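Local coordinates for protein chromosome-partitioning ATPase Soj (Thermus thermophilus, PDB 1WCV) that hydrolyses ATP, cooperatively binds double-stranded DNA in an ATP-dependent way to form nucleoprotein filaments, and probably takes part in chromosome partitioning, at residues L126-L131 with E159-G164; A32-R37 with E241-V246. All coordinates share one frame; numbering follows the deposited sequence.

Interaction 1 (L126-L131 with E159-G164)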
# COMPACT_ATOMS: atom_id res chain seq x y z
N LEU A 126 13.36 -1.48 -29.13
CA LEU A 126 14.01 -1.20 -27.86
C LEU A 126 13.15 -1.70 -26.71
O LEU A 126 13.67 -2.23 -25.72
CB LEU A 126 14.29 0.30 -27.71
CG LEU A 126 15.62 0.71 -28.35
CD1 LEU A 126 15.69 2.22 -28.54
CD2 LEU A 126 16.76 0.22 -27.46
N THR A 127 11.84 -1.57 -26.84
CA THR A 127 10.94 -2.05 -25.81
C THR A 127 11.06 -3.56 -25.78
O THR A 127 11.20 -4.17 -24.72
CB THR A 127 9.48 -1.70 -26.13
OG1 THR A 127 9.37 -0.30 -26.39
CG2 THR A 127 8.57 -2.07 -24.95
N LEU A 128 11.02 -4.16 -26.96
CA LEU A 128 11.12 -5.61 -27.08
C LEU A 128 12.45 -6.10 -26.51
O LEU A 128 12.50 -7.13 -25.84
CB LEU A 128 10.96 -6.03 -28.54
CG LEU A 128 10.85 -7.53 -28.83
CD1 LEU A 128 12.19 -8.20 -28.61
CD2 LEU A 128 9.79 -8.16 -27.93
N ASN A 129 13.53 -5.38 -26.78
CA ASN A 129 14.83 -5.79 -26.26
C ASN A 129 14.84 -5.74 -24.73
O ASN A 129 15.53 -6.53 -24.08
CB ASN A 129 15.94 -4.90 -26.82
CG ASN A 129 16.60 -5.50 -28.05
OD1 ASN A 129 17.47 -6.36 -27.94
ND2 ASN A 129 16.16 -5.06 -29.22
N ALA A 130 14.07 -4.82 -24.16
CA ALA A 130 14.00 -4.70 -22.71
C ALA A 130 13.27 -5.92 -22.14
O ALA A 130 13.72 -6.53 -21.17
CB ALA A 130 13.26 -3.42 -22.33
N LEU A 131 12.16 -6.27 -22.78
CA LEU A 131 11.36 -7.40 -22.34
C LEU A 131 12.07 -8.73 -22.52
O LEU A 131 11.85 -9.66 -21.75
CB LEU A 131 10.04 -7.42 -23.10
CG LEU A 131 9.13 -6.22 -22.81
CD1 LEU A 131 7.80 -6.37 -23.54
CD2 LEU A 131 8.91 -6.12 -21.32
N GLU A 159 3.00 -12.27 -22.23
CA GLU A 159 2.75 -13.70 -22.38
C GLU A 159 3.41 -14.23 -23.65
O GLU A 159 4.04 -15.28 -23.64
CB GLU A 159 1.24 -13.97 -22.45
CG GLU A 159 0.87 -15.35 -22.99
CD GLU A 159 1.35 -16.49 -22.10
OE1 GLU A 159 1.18 -17.66 -22.50
OE2 GLU A 159 1.89 -16.21 -21.01
N GLU A 160 3.26 -13.48 -24.73
CA GLU A 160 3.83 -13.89 -26.00
C GLU A 160 5.35 -13.82 -25.99
O GLU A 160 6.02 -14.68 -26.57
CB GLU A 160 3.24 -13.03 -27.13
CG GLU A 160 1.71 -13.08 -27.10
CD GLU A 160 1.04 -12.22 -28.15
OE1 GLU A 160 1.43 -11.05 -28.31
OE2 GLU A 160 0.10 -12.72 -28.81
N VAL A 161 5.90 -12.81 -25.33
CA VAL A 161 7.35 -12.67 -25.26
C VAL A 161 7.92 -13.79 -24.40
O VAL A 161 8.98 -14.33 -24.71
CB VAL A 161 7.76 -11.30 -24.69
CG1 VAL A 161 9.27 -11.26 -24.45
CG2 VAL A 161 7.36 -10.21 -25.67
N ARG A 162 7.21 -14.15 -23.34
CA ARG A 162 7.66 -15.23 -22.47
C ARG A 162 7.68 -16.54 -23.25
O ARG A 162 8.62 -17.33 -23.14
CB ARG A 162 6.72 -15.37 -21.26
CG ARG A 162 7.18 -16.41 -20.25
CD ARG A 162 6.20 -16.54 -19.10
NE ARG A 162 4.89 -16.99 -19.55
CZ ARG A 162 4.65 -18.19 -20.09
NH1 ARG A 162 5.64 -19.06 -20.25
NH2 ARG A 162 3.43 -18.51 -20.47
N ALA A 163 6.63 -16.76 -24.04
CA ALA A 163 6.51 -17.97 -24.83
C ALA A 163 7.51 -18.11 -25.97
O ALA A 163 8.00 -19.20 -26.23
CB ALA A 163 5.08 -18.09 -25.38
N GLY A 164 7.84 -17.01 -26.64
CA GLY A 164 8.77 -17.11 -27.75
C GLY A 164 10.17 -16.55 -27.65
O GLY A 164 11.02 -16.89 -28.48
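The flat group of L131 that V161 meets is its backbone carbonyl. L131 O lies 4.1 Å from V161 CG1, and the same oxygen accepts a hydrogen bond from N166 ND2. No ring enters the contact. The flat charged groups, the guanidinium of R162 and the carboxylate of E159, pair with each other and do not touch segment 126-131. R162 NH2 reaches E159 OE2 at 2.8 Å from the syn side, 23° out of the carboxylate plane.

The contact itself is carried by the fork of V161. CG1 stands anti to the backbone N (chi1 173°) and rests against L131, with CB of L131 4.1 Å from it. CG2, the other branch, meets L128 CD2 at 3.9 Å. Here the two side chains run past each other in opposite directions. Beyond V161, L131 also packs on T157 and L158, and L128 on P100 and L165.

The contact joins two successive helices of the P-loop NTPase fold, 125-133 and 146-164, with strand 136-142 between them in the chain. The side chain of L131 is about 10 Å from that of K20, an ATP-binding residue. Across the two segments there is no hydrogen bond or salt bridge. The seam therefore depends on the fit of aliphatic branches, and the R162-E159 pair lies within helix 146-164 without crossing it.

Interaction 2 (A32-R37 with E241-V246)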
# COMPACT_ATOMS: atom_id res chain seq x y z
N ALA A 32 18.45 2.05 -4.21
CA ALA A 32 19.85 2.35 -3.89
C ALA A 32 19.97 2.63 -2.39
O ALA A 32 20.88 2.15 -1.73
CB ALA A 32 20.33 3.55 -4.67
N ARG A 33 19.03 3.41 -1.87
CA ARG A 33 19.04 3.75 -0.45
C ARG A 33 18.76 2.55 0.44
O ARG A 33 18.96 2.61 1.65
CB ARG A 33 18.04 4.89 -0.18
CG ARG A 33 18.52 6.24 -0.72
CD ARG A 33 17.45 7.32 -0.61
NE ARG A 33 17.98 8.66 -0.90
CZ ARG A 33 18.36 9.09 -2.10
NH1 ARG A 33 18.28 8.28 -3.16
NH2 ARG A 33 18.82 10.32 -2.24
N LEU A 34 18.30 1.46 -0.16
CA LEU A 34 18.04 0.24 0.60
C LEU A 34 19.33 -0.57 0.67
O LEU A 34 19.35 -1.67 1.22
CB LEU A 34 16.94 -0.60 -0.07
CG LEU A 34 15.50 -0.13 0.15
CD1 LEU A 34 14.54 -1.08 -0.56
CD2 LEU A 34 15.20 -0.09 1.64
N GLY A 35 20.39 -0.02 0.09
CA GLY A 35 21.68 -0.70 0.11
C GLY A 35 21.91 -1.64 -1.06
O GLY A 35 22.68 -2.59 -0.95
N LYS A 36 21.25 -1.37 -2.18
CA LYS A 36 21.40 -2.20 -3.37
C LYS A 36 22.27 -1.50 -4.42
O LYS A 36 22.18 -0.28 -4.58
CB LYS A 36 20.03 -2.47 -4.00
CG LYS A 36 18.99 -3.09 -3.08
CD LYS A 36 19.27 -4.55 -2.81
CE LYS A 36 18.10 -5.19 -2.07
NZ LYS A 36 18.29 -6.64 -1.84
N ARG A 37 23.11 -2.26 -5.11
CA ARG A 37 23.93 -1.70 -6.18
C ARG A 37 22.95 -1.69 -7.34
O ARG A 37 22.52 -2.75 -7.79
CB ARG A 37 25.12 -2.60 -6.53
CG ARG A 37 26.06 -2.90 -5.38
CD ARG A 37 27.35 -3.51 -5.91
NE ARG A 37 28.02 -4.33 -4.91
CZ ARG A 37 27.56 -5.50 -4.48
NH1 ARG A 37 28.23 -6.19 -3.57
NH2 ARG A 37 26.44 -5.99 -4.98
N GLU A 241 7.95 -2.66 -1.37
CA GLU A 241 6.98 -3.59 -1.91
C GLU A 241 7.58 -4.34 -3.10
O GLU A 241 7.34 -5.54 -3.28
CB GLU A 241 5.69 -2.87 -2.32
CG GLU A 241 4.50 -3.83 -2.40
CD GLU A 241 3.21 -3.16 -2.79
OE1 GLU A 241 3.15 -1.91 -2.83
OE2 GLU A 241 2.23 -3.90 -3.05
N VAL A 242 8.37 -3.64 -3.90
CA VAL A 242 9.02 -4.29 -5.03
C VAL A 242 10.01 -5.34 -4.51
O VAL A 242 10.04 -6.46 -5.03
CB VAL A 242 9.76 -3.26 -5.92
CG1 VAL A 242 10.78 -3.99 -6.82
CG2 VAL A 242 8.75 -2.51 -6.79
N MET A 243 10.81 -5.01 -3.50
CA MET A 243 11.75 -6.00 -2.98
C MET A 243 11.02 -7.21 -2.40
O MET A 243 11.49 -8.34 -2.51
CB MET A 243 12.67 -5.40 -1.92
CG MET A 243 13.83 -4.60 -2.47
SD MET A 243 14.65 -5.36 -3.91
CE MET A 243 15.15 -7.00 -3.27
N ALA A 244 9.87 -6.97 -1.78
CA ALA A 244 9.09 -8.06 -1.21
C ALA A 244 8.65 -9.00 -2.34
O ALA A 244 8.70 -10.22 -2.19
CB ALA A 244 7.88 -7.51 -0.48
N ARG A 245 8.22 -8.44 -3.46
CA ARG A 245 7.80 -9.28 -4.57
C ARG A 245 8.98 -9.99 -5.22
O ARG A 245 8.86 -11.14 -5.63
CB ARG A 245 7.02 -8.46 -5.62
CG ARG A 245 5.68 -8.00 -5.09
CD ARG A 245 4.68 -7.67 -6.18
NE ARG A 245 3.42 -7.23 -5.60
CZ ARG A 245 2.31 -7.01 -6.30
NH1 ARG A 245 2.30 -7.19 -7.62
NH2 ARG A 245 1.20 -6.63 -5.68
N VAL A 246 10.12 -9.31 -5.32
CA VAL A 246 11.30 -9.94 -5.92
C VAL A 246 11.67 -11.17 -5.08
O VAL A 246 11.93 -12.25 -5.61
CB VAL A 246 12.52 -8.98 -5.96
CG1 VAL A 246 13.80 -9.77 -6.24
CG2 VAL A 246 12.31 -7.92 -7.04
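L34 and K36 flank G35 in the Schellman motif that closes helix 18-33, and both touch M243 on helix 230-246. G35 has a positive phi of 89°, and its N bonds back to A32 O at 2.9 Å. A CB at this position would run into the carbonyl O of L34, so a residue without a side chain suits the turn.

L34 and M243 pass alongside each other in opposite directions. L34 CD1 approaches M243 CG at 4.1 Å. K36 and M243 instead meet tip to tip. The methyl CE of M243 lies 3.5 Å from K36 NZ. It is 3.7 Å from K36 CE, and no hydrogen bond is involved: the methyl packs against the lysine end by van der Waals contact. M243 SD lies 3.9 Å from K36 CE. The methionine gets there by folding its chain twice, at chi2 (-43°) and chi3 (-57°). The lysine is bent at chi2.

In the fold, this turn is part of a beta-alpha-beta crossover. Strand 8-11 leads through the P-loop and helix 18-33 into strand 38-42, and the turn sits at the far end of that helix from the nucleotide-binding residues. Helix 230-246 is the last helix of the chain. L114, on strand 114-118, lies against both K36 and M243 and ties them to the central sheet. With an alanine at M243, the contacts to L34 and K36 would probably be lost, a gap would open beside L114, and the end of K36 is likely to turn more freely.

Next to the contact, R33 forms a salt bridge with D78 and R37 with D113. Neighbouring residues of helix 230-246, E241 and A244, pack on W203 of the second subunit.

How the interactions relate
The segments come along the chain in the order 32-37, 126-131, 159-164 and 241-246, so interaction 1 falls wholly between the two halves of interaction 2. The centres are 24 Å apart, and the nearest atoms about 14 Å, so the two do not touch. They share no helix. Both involve helices, or the turn that ends one, that pack around one mixed sheet, and strand 114-118 links them: L114 on it touches interaction 2, and the chain goes on from it to helix 125-133 of interaction 1. Interaction 1 joins successive helices within the AAA domain. Interaction 2 brings the last helix back to an early turn of the nucleotide-binding fold.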